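Alpha-11 giardin (PDB 2II2) binds calcium as a member of the annexin family and probably associates with acidic phospholipids and the parasite's cytoskeleton. Local coordinates at residues 82-87 / 99-104; 86-91 / 126-131. All blocks are in the same frame, centred on the assembly; numbering follows the deposited sequence.

Contact 1: residues 82-87 / 99-104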
ATOM      1  N   ASN A  82      11.484   4.021  -2.144  1.00 11.30           N
ATOM      2  CA  ASN A  82      11.475   3.899  -3.608  1.00 11.47           C
ATOM      3  C   ASN A  82      10.102   4.200  -4.204  1.00 10.37           C
ATOM      4  O   ASN A  82       9.990   4.880  -5.220  1.00 10.62           O
ATOM      5  CB  ASN A  82      12.027   2.541  -4.054  1.00 12.35           C
ATOM      6  CG  ASN A  82      13.475   2.369  -3.646  1.00 15.92           C
ATOM      7  OD1 ASN A  82      14.169   3.347  -3.371  1.00 18.45           O
ATOM      8  ND2 ASN A  82      13.918   1.138  -3.567  1.00 17.89           N
ATOM      9  N   VAL A  83       9.055   3.724  -3.557  1.00  9.83           N
ATOM     10  CA  VAL A  83       7.691   3.959  -4.021  1.00  9.55           C
ATOM     11  C   VAL A  83       7.377   5.461  -3.997  1.00  8.86           C
ATOM     12  O   VAL A  83       6.795   5.983  -4.948  1.00  8.61           O
ATOM     13  CB  VAL A  83       6.681   3.170  -3.150  1.00  9.29           C
ATOM     14  CG1 VAL A  83       5.248   3.652  -3.411  1.00 10.28           C
ATOM     15  CG2 VAL A  83       6.802   1.666  -3.419  1.00  9.53           C
ATOM     16  N   ILE A  84       7.719   6.170  -2.912  1.00  9.16           N
ATOM     17  CA  ILE A  84       7.450   7.624  -2.855  1.00 10.42           C
ATOM     18  C   ILE A  84       8.190   8.354  -3.954  1.00  9.48           C
ATOM     19  O   ILE A  84       7.616   9.194  -4.648  1.00  9.89           O
ATOM     20  CB  ILE A  84       7.835   8.268  -1.496  1.00  9.97           C
ATOM     21  CG1 ILE A  84       6.965   7.703  -0.378  1.00 12.40           C
ATOM     22  CG2 ILE A  84       7.707   9.804  -1.546  1.00 12.18           C
ATOM     23  CD1 ILE A  84       5.498   8.017  -0.518  1.00 14.97           C
ATOM     24  N   LYS A  85       9.478   8.055  -4.113  1.00 10.21           N
ATOM     25  CA  LYS A  85      10.236   8.735  -5.171  1.00 11.59           C
ATOM     26  C   LYS A  85       9.619   8.521  -6.564  1.00 10.98           C
ATOM     27  O   LYS A  85       9.479   9.473  -7.329  1.00 12.00           O
ATOM     28  CB  LYS A  85      11.715   8.341  -5.133  1.00 12.36           C
ATOM     29  CG  LYS A  85      12.504   8.999  -3.992  1.00 15.59           C
ATOM     30  CD  LYS A  85      12.414  10.533  -4.013  1.00 20.21           C
ATOM     31  CE  LYS A  85      13.294  11.136  -5.103  1.00 20.78           C
ATOM     32  NZ  LYS A  85      13.442  12.616  -4.939  1.00 22.35           N
ATOM     33  N   LYS A  86       9.242   7.286  -6.890  1.00 10.89           N
ATOM     34  CA  LYS A  86       8.630   7.009  -8.176  1.00 10.43           C
ATOM     35  C   LYS A  86       7.299   7.746  -8.312  1.00  9.77           C
ATOM     36  O   LYS A  86       6.965   8.284  -9.382  1.00 10.29           O
ATOM     37  CB  LYS A  86       8.421   5.507  -8.359  1.00 10.87           C
ATOM     38  CG  LYS A  86       7.797   5.160  -9.672  1.00 13.41           C
ATOM     39  CD  LYS A  86       7.466   3.685  -9.796  1.00 14.10           C
ATOM     40  CE  LYS A  86       6.942   3.413 -11.208  1.00 16.18           C
ATOM     41  NZ  LYS A  86       6.351   2.068 -11.385  1.00 19.09           N
ATOM     42  N   ALA A  87       6.540   7.751  -7.229  1.00  8.76           N
ATOM     43  CA  ALA A  87       5.229   8.370  -7.248  1.00  8.41           C
ATOM     44  C   ALA A  87       5.294   9.866  -7.507  1.00  8.64           C
ATOM     45  O   ALA A  87       4.345  10.440  -8.026  1.00  9.62           O
ATOM     46  CB  ALA A  87       4.533   8.119  -5.918  1.00  9.06           C
ATOM     47  N   ASP A  99      -0.691   4.757  -0.100  1.00  7.12           N
ATOM     48  CA  ASP A  99      -0.382   3.404   0.390  1.00  7.04           C
ATOM     49  C   ASP A  99       0.759   3.465   1.421  1.00  7.69           C
ATOM     50  O   ASP A  99       0.741   2.820   2.487  1.00  8.59           O
ATOM     51  CB  ASP A  99       0.030   2.469  -0.759  1.00  7.60           C
ATOM     52  CG  ASP A  99      -1.112   2.115  -1.690  1.00  8.50           C
ATOM     53  OD1 ASP A  99      -2.271   2.403  -1.358  1.00  9.69           O
ATOM     54  OD2 ASP A  99      -0.874   1.542  -2.782  1.00 10.15           O
ATOM     55  N   VAL A 100       1.783   4.235   1.091  1.00  7.37           N
ATOM     56  CA  VAL A 100       2.946   4.351   1.935  1.00  7.99           C
ATOM     57  C   VAL A 100       2.704   5.087   3.242  1.00  7.63           C
ATOM     58  O   VAL A 100       3.159   4.611   4.274  1.00  9.76           O
ATOM     59  CB  VAL A 100       4.128   4.985   1.183  1.00  8.77           C
ATOM     60  CG1 VAL A 100       5.265   5.353   2.134  1.00 10.46           C
ATOM     61  CG2 VAL A 100       4.609   4.029   0.104  1.00  9.84           C
ATOM     62  N   VAL A 101       2.057   6.257   3.188  1.00  7.69           N
ATOM     63  CA  VAL A 101       1.961   7.089   4.378  1.00  7.78           C
ATOM     64  C   VAL A 101       0.716   6.846   5.203  1.00  7.33           C
ATOM     65  O   VAL A 101       0.720   7.169   6.399  1.00  8.54           O
ATOM     66  CB  VAL A 101       2.127   8.621   4.084  1.00  8.20           C
ATOM     67  CG1 VAL A 101       3.450   8.868   3.309  1.00  8.96           C
ATOM     68  CG2 VAL A 101       0.936   9.228   3.356  1.00  9.77           C
ATOM     69  N   LEU A 102      -0.342   6.309   4.597  1.00  7.20           N
ATOM     70  CA  LEU A 102      -1.564   6.041   5.347  1.00  8.01           C
ATOM     71  C   LEU A 102      -1.516   4.697   6.065  1.00  8.36           C
ATOM     72  O   LEU A 102      -2.109   4.539   7.123  1.00 11.40           O
ATOM     73  CB  LEU A 102      -2.799   6.130   4.442  1.00  8.14           C
ATOM     74  CG  LEU A 102      -3.043   7.487   3.748  1.00  8.29           C
ATOM     75  CD1 LEU A 102      -4.317   7.432   2.992  1.00  8.85           C
ATOM     76  CD2 LEU A 102      -3.082   8.654   4.738  1.00  9.17           C
ATOM     77  N   ILE A 103      -0.820   3.730   5.500  1.00  8.22           N
ATOM     78  CA  ILE A 103      -0.753   2.408   6.097  1.00  8.81           C
ATOM     79  C   ILE A 103       0.577   2.283   6.827  1.00  8.17           C
ATOM     80  O   ILE A 103       1.523   1.625   6.366  1.00  9.30           O
ATOM     81  CB  ILE A 103      -0.981   1.291   5.053  1.00  7.69           C
ATOM     82  CG1 ILE A 103      -2.263   1.597   4.246  1.00  8.42           C
ATOM     83  CG2 ILE A 103      -1.118  -0.046   5.749  1.00  9.33           C
ATOM     84  CD1 ILE A 103      -2.553   0.566   3.189  1.00  9.93           C
ATOM     85  N   ALA A 104       0.640   2.958   7.975  1.00  9.40           N
ATOM     86  CA  ALA A 104       1.920   3.157   8.653  1.00  9.90           C
ATOM     87  C   ALA A 104       1.695   3.537  10.091  1.00 10.54           C
ATOM     88  O   ALA A 104       0.900   4.436  10.380  1.00 11.33           O
ATOM     89  CB  ALA A 104       2.732   4.245   7.965  1.00 11.27           C
TER
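Val83 and Ile84, neighbours on helix 76-89, both close on Val100 of helix 94-102 in a purely apolar helix-helix contact within the all-helical annexin fold. Val83 comes first along the chain and turns its CB bond toward the facing helix. CG1 of Val83, anti to the backbone N (chi1 167°), lies 3.6 Å from Val100 CG2, and the two valine side chains run past each other in opposite directions. Ile84 starts off to one side, but its CG1 branch reaches inward to Val100: CD1 of Ile84 stands 3.7 Å from Val100 CB and 3.8 Å from Val100 CG1. Val83 thus meets Val100 at CG2, whereas Ile84 lies against CB and CG1. The four touching residues are buried, and helices 106-120 and 249-263 cover Val100 through Leu112 and Leu262. Next to it, Asp99 forms a salt bridge with Arg220 through OD1 and one with Arg258 through OD2; Val83 also packs on Arg258. Ile84 and Val100 are the nearest CA pair of the two segments, 7.3 Å apart. Beyond Val100, the same Ile84 CD1 makes a looser contact with Val101 CG1 at 4.4 Å.

Contact 2: residues 86-91 / 126-131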
ATOM      1  N   LYS A  86       9.242   7.286  -6.890  1.00 10.89           N
ATOM      2  CA  LYS A  86       8.630   7.009  -8.176  1.00 10.43           C
ATOM      3  C   LYS A  86       7.299   7.746  -8.312  1.00  9.77           C
ATOM      4  O   LYS A  86       6.965   8.284  -9.382  1.00 10.29           O
ATOM      5  CB  LYS A  86       8.421   5.507  -8.359  1.00 10.87           C
ATOM      6  CG  LYS A  86       7.797   5.160  -9.672  1.00 13.41           C
ATOM      7  CD  LYS A  86       7.466   3.685  -9.796  1.00 14.10           C
ATOM      8  CE  LYS A  86       6.942   3.413 -11.208  1.00 16.18           C
ATOM      9  NZ  LYS A  86       6.351   2.068 -11.385  1.00 19.09           N
ATOM     10  N   ALA A  87       6.540   7.751  -7.229  1.00  8.76           N
ATOM     11  CA  ALA A  87       5.229   8.370  -7.248  1.00  8.41           C
ATOM     12  C   ALA A  87       5.294   9.866  -7.507  1.00  8.64           C
ATOM     13  O   ALA A  87       4.345  10.440  -8.026  1.00  9.62           O
ATOM     14  CB  ALA A  87       4.533   8.119  -5.918  1.00  9.06           C
ATOM     15  N   MET A  88       6.381  10.508  -7.092  1.00  8.61           N
ATOM     16  CA  MET A  88       6.468  11.971  -7.172  1.00 10.39           C
ATOM     17  C   MET A  88       7.320  12.470  -8.332  1.00 10.81           C
ATOM     18  O   MET A  88       7.407  13.668  -8.568  1.00 12.62           O
ATOM     19  CB  MET A  88       6.981  12.533  -5.854  1.00  9.80           C
ATOM     20  CG  MET A  88       5.994  12.274  -4.733  1.00 11.11           C
ATOM     21  SD  MET A  88       6.404  12.990  -3.151  1.00 13.03           S
ATOM     22  CE  MET A  88       6.260  14.720  -3.534  1.00 13.36           C
ATOM     23  N   LYS A  89       7.949  11.555  -9.046  1.00 11.95           N
ATOM     24  CA  LYS A  89       8.880  11.926 -10.110  1.00 13.33           C
ATOM     25  C   LYS A  89       8.211  12.764 -11.202  1.00 13.36           C
ATOM     26  O   LYS A  89       8.775  13.777 -11.666  1.00 14.77           O
ATOM     27  CB  LYS A  89       9.523  10.684 -10.710  1.00 13.28           C
ATOM     28  CG  LYS A  89      10.581  11.029 -11.758  1.00 15.91           C
ATOM     29  CD  LYS A  89      11.163   9.789 -12.425  1.00 19.53           C
ATOM     30  CE  LYS A  89      12.258  10.175 -13.418  1.00 22.12           C
ATOM     31  NZ  LYS A  89      13.420  10.818 -12.748  1.00 23.98           N
ATOM     32  N   ASN A  90       7.030  12.338 -11.643  1.00 13.46           N
ATOM     33  CA  ASN A  90       6.268  13.070 -12.654  1.00 14.35           C
ATOM     34  C   ASN A  90       4.941  13.500 -12.012  1.00 14.08           C
ATOM     35  O   ASN A  90       4.963  14.032 -10.910  1.00 15.47           O
ATOM     36  CB  ASN A  90       6.159  12.215 -13.928  1.00 15.68           C
ATOM     37  CG  ASN A  90       7.538  11.857 -14.510  1.00 16.56           C
ATOM     38  OD1 ASN A  90       8.280  12.737 -14.937  1.00 18.27           O
ATOM     39  ND2 ASN A  90       7.884  10.575 -14.487  1.00 19.43           N
ATOM     40  N   VAL A  91       3.794  13.307 -12.647  1.00 12.67           N
ATOM     41  CA  VAL A  91       2.543  13.724 -11.990  1.00 12.38           C
ATOM     42  C   VAL A  91       2.388  12.871 -10.718  1.00 11.16           C
ATOM     43  O   VAL A  91       2.565  11.646 -10.751  1.00 12.70           O
ATOM     44  CB  VAL A  91       1.329  13.576 -12.912  1.00 13.08           C
ATOM     45  CG1 VAL A  91       0.058  13.962 -12.199  1.00 14.18           C
ATOM     46  CG2 VAL A  91       1.500  14.410 -14.188  1.00 13.99           C
ATOM     47  N   GLN A 126       9.190  18.395   3.660  1.00 12.21           N
ATOM     48  CA  GLN A 126       9.541  19.553   2.826  1.00 12.69           C
ATOM     49  C   GLN A 126       9.270  19.292   1.332  1.00 11.17           C
ATOM     50  O   GLN A 126       8.772  20.160   0.603  1.00 11.16           O
ATOM     51  CB  GLN A 126      10.988  19.973   3.078  1.00 13.56           C
ATOM     52  CG  GLN A 126      11.335  21.365   2.574  1.00 14.86           C
ATOM     53  CD  GLN A 126      10.458  22.468   3.147  1.00 17.51           C
ATOM     54  OE1 GLN A 126       9.924  22.370   4.254  1.00 18.76           O
ATOM     55  NE2 GLN A 126      10.321  23.540   2.394  1.00 19.52           N
ATOM     56  N   ASP A 127       9.549  18.062   0.906  1.00 10.57           N
ATOM     57  CA  ASP A 127       9.194  17.696  -0.456  1.00 10.13           C
ATOM     58  C   ASP A 127       7.682  17.698  -0.660  1.00 10.24           C
ATOM     59  O   ASP A 127       7.215  18.098  -1.729  1.00 10.05           O
ATOM     60  CB  ASP A 127       9.805  16.339  -0.830  1.00 10.46           C
ATOM     61  CG  ASP A 127      11.290  16.432  -1.225  1.00 12.35           C
ATOM     62  OD1 ASP A 127      11.839  17.549  -1.295  1.00 12.78           O
ATOM     63  OD2 ASP A 127      11.913  15.366  -1.413  1.00 13.28           O
ATOM     64  N   PHE A 128       6.911  17.263   0.341  1.00  9.50           N
ATOM     65  CA  PHE A 128       5.452  17.413   0.271  1.00  9.30           C
ATOM     66  C   PHE A 128       5.036  18.883   0.175  1.00  8.97           C
ATOM     67  O   PHE A 128       4.194  19.236  -0.659  1.00 10.55           O
ATOM     68  CB  PHE A 128       4.762  16.753   1.466  1.00  9.17           C
ATOM     69  CG  PHE A 128       4.684  15.236   1.385  1.00  9.57           C
ATOM     70  CD1 PHE A 128       5.384  14.484   0.436  1.00 10.46           C
ATOM     71  CD2 PHE A 128       3.921  14.558   2.337  1.00  9.41           C
ATOM     72  CE1 PHE A 128       5.282  13.100   0.421  1.00 10.51           C
ATOM     73  CE2 PHE A 128       3.813  13.184   2.324  1.00  9.75           C
ATOM     74  CZ  PHE A 128       4.490  12.458   1.389  1.00  9.76           C
ATOM     75  N   VAL A 129       5.635  19.744   0.999  1.00  9.81           N
ATOM     76  CA  VAL A 129       5.338  21.174   0.957  1.00 10.10           C
ATOM     77  C   VAL A 129       5.634  21.743  -0.431  1.00  9.62           C
ATOM     78  O   VAL A 129       4.830  22.487  -0.974  1.00 10.15           O
ATOM     79  CB  VAL A 129       6.111  21.956   2.055  1.00 10.64           C
ATOM     80  CG1 VAL A 129       6.032  23.480   1.815  1.00 12.41           C
ATOM     81  CG2 VAL A 129       5.594  21.584   3.458  1.00 10.81           C
ATOM     82  N   ASP A 130       6.784  21.385  -0.999  1.00  8.99           N
ATOM     83  CA  ASP A 130       7.183  21.954  -2.283  1.00  9.24           C
ATOM     84  C   ASP A 130       6.414  21.375  -3.480  1.00  8.94           C
ATOM     85  O   ASP A 130       6.209  22.078  -4.477  1.00  9.16           O
ATOM     86  CB  ASP A 130       8.680  21.767  -2.519  1.00  9.65           C
ATOM     87  CG  ASP A 130       9.511  22.848  -1.875  1.00  9.94           C
ATOM     88  OD1 ASP A 130       9.147  24.039  -2.013  1.00  9.95           O
ATOM     89  OD2 ASP A 130      10.537  22.499  -1.254  1.00 12.87           O
ATOM     90  N   GLN A 131       5.988  20.112  -3.381  1.00  9.52           N
ATOM     91  CA  GLN A 131       5.525  19.390  -4.565  1.00  9.88           C
ATOM     92  C   GLN A 131       4.050  18.974  -4.542  1.00  9.67           C
ATOM     93  O   GLN A 131       3.554  18.468  -5.545  1.00  9.93           O
ATOM     94  CB  GLN A 131       6.397  18.154  -4.831  1.00  9.90           C
ATOM     95  CG  GLN A 131       7.853  18.462  -5.125  1.00 13.25           C
ATOM     96  CD  GLN A 131       8.678  17.220  -5.396  1.00 12.70           C
ATOM     97  OE1 GLN A 131       8.217  16.293  -6.041  1.00 18.14           O
ATOM     98  NE2 GLN A 131       9.912  17.210  -4.905  1.00 17.68           N
TER
HETATM   99  O   HOH W   1       9.544  15.411  -8.251  1.00 27.80           O
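Met88 carries almost the whole of this contact, reaching from late in helix 76-89 to the last turns of helix 124-131 and making a Met-aromatic contact with Phe128 in the all-helical annexin fold. The sulfur-aromatic part is edge-on: SD of Met88 lies near the plane of the Phe128 ring, 3.7 Å from Phe128 CE1, and the line from SD to the ring centroid is inclined 75° to the ring normal. The two side chains cross at about a right angle. Phe128 also packs against Cys142, His143 and Ile146 of helix 137-147, while Ile97 of helix 94-102 touches both Met88 and Phe128.

The van der Waals part belongs to the methionine methyl. Met88 is extended through CG and SD and then bends at its last torsion (chi3 67°), which carries CE alongside Gln131. There Met88 CE sits 3.7 Å from Gln131 CB and 3.5 Å from Gln131 OE1. Met88 CE also approaches the backbone of the preceding turn, 3.9 Å from Asp127 O. The carboxylate of Asp127 is engaged elsewhere, OD2 being hydrogen-bonded to Tyr116 OH and OD1 to Asn122 ND2.

The polar part runs through a single water. It donates one hydrogen bond to the carbonyl oxygen of Met88 and another to the side chain of Gln131, bridging the two segments. The water oxygen lies 2.8 Å from Met88 O and 2.7 Å from Gln131 OE1.

In the fold
Both contacts start from helix 76-89, and Lys86 and Ala87 belong to the first segment of each. Contact 1 uses the middle of the helix and pairs it with the next helix, 94-102; contact 2 uses its later part and pairs it with helix 124-131, further along the chain. Their centres are 11 Å apart, contact 1 about 7 Å and contact 2 about 17 Å from the centre of the chain, so helix 76-89 connects the interior with a more peripheral helix. The partner segments also meet directly, Val101 CG1 lying 4.2 Å from Phe128 CZ, and thus helices 76-89, 94-102 and 124-131 each touch the other two in this annexin.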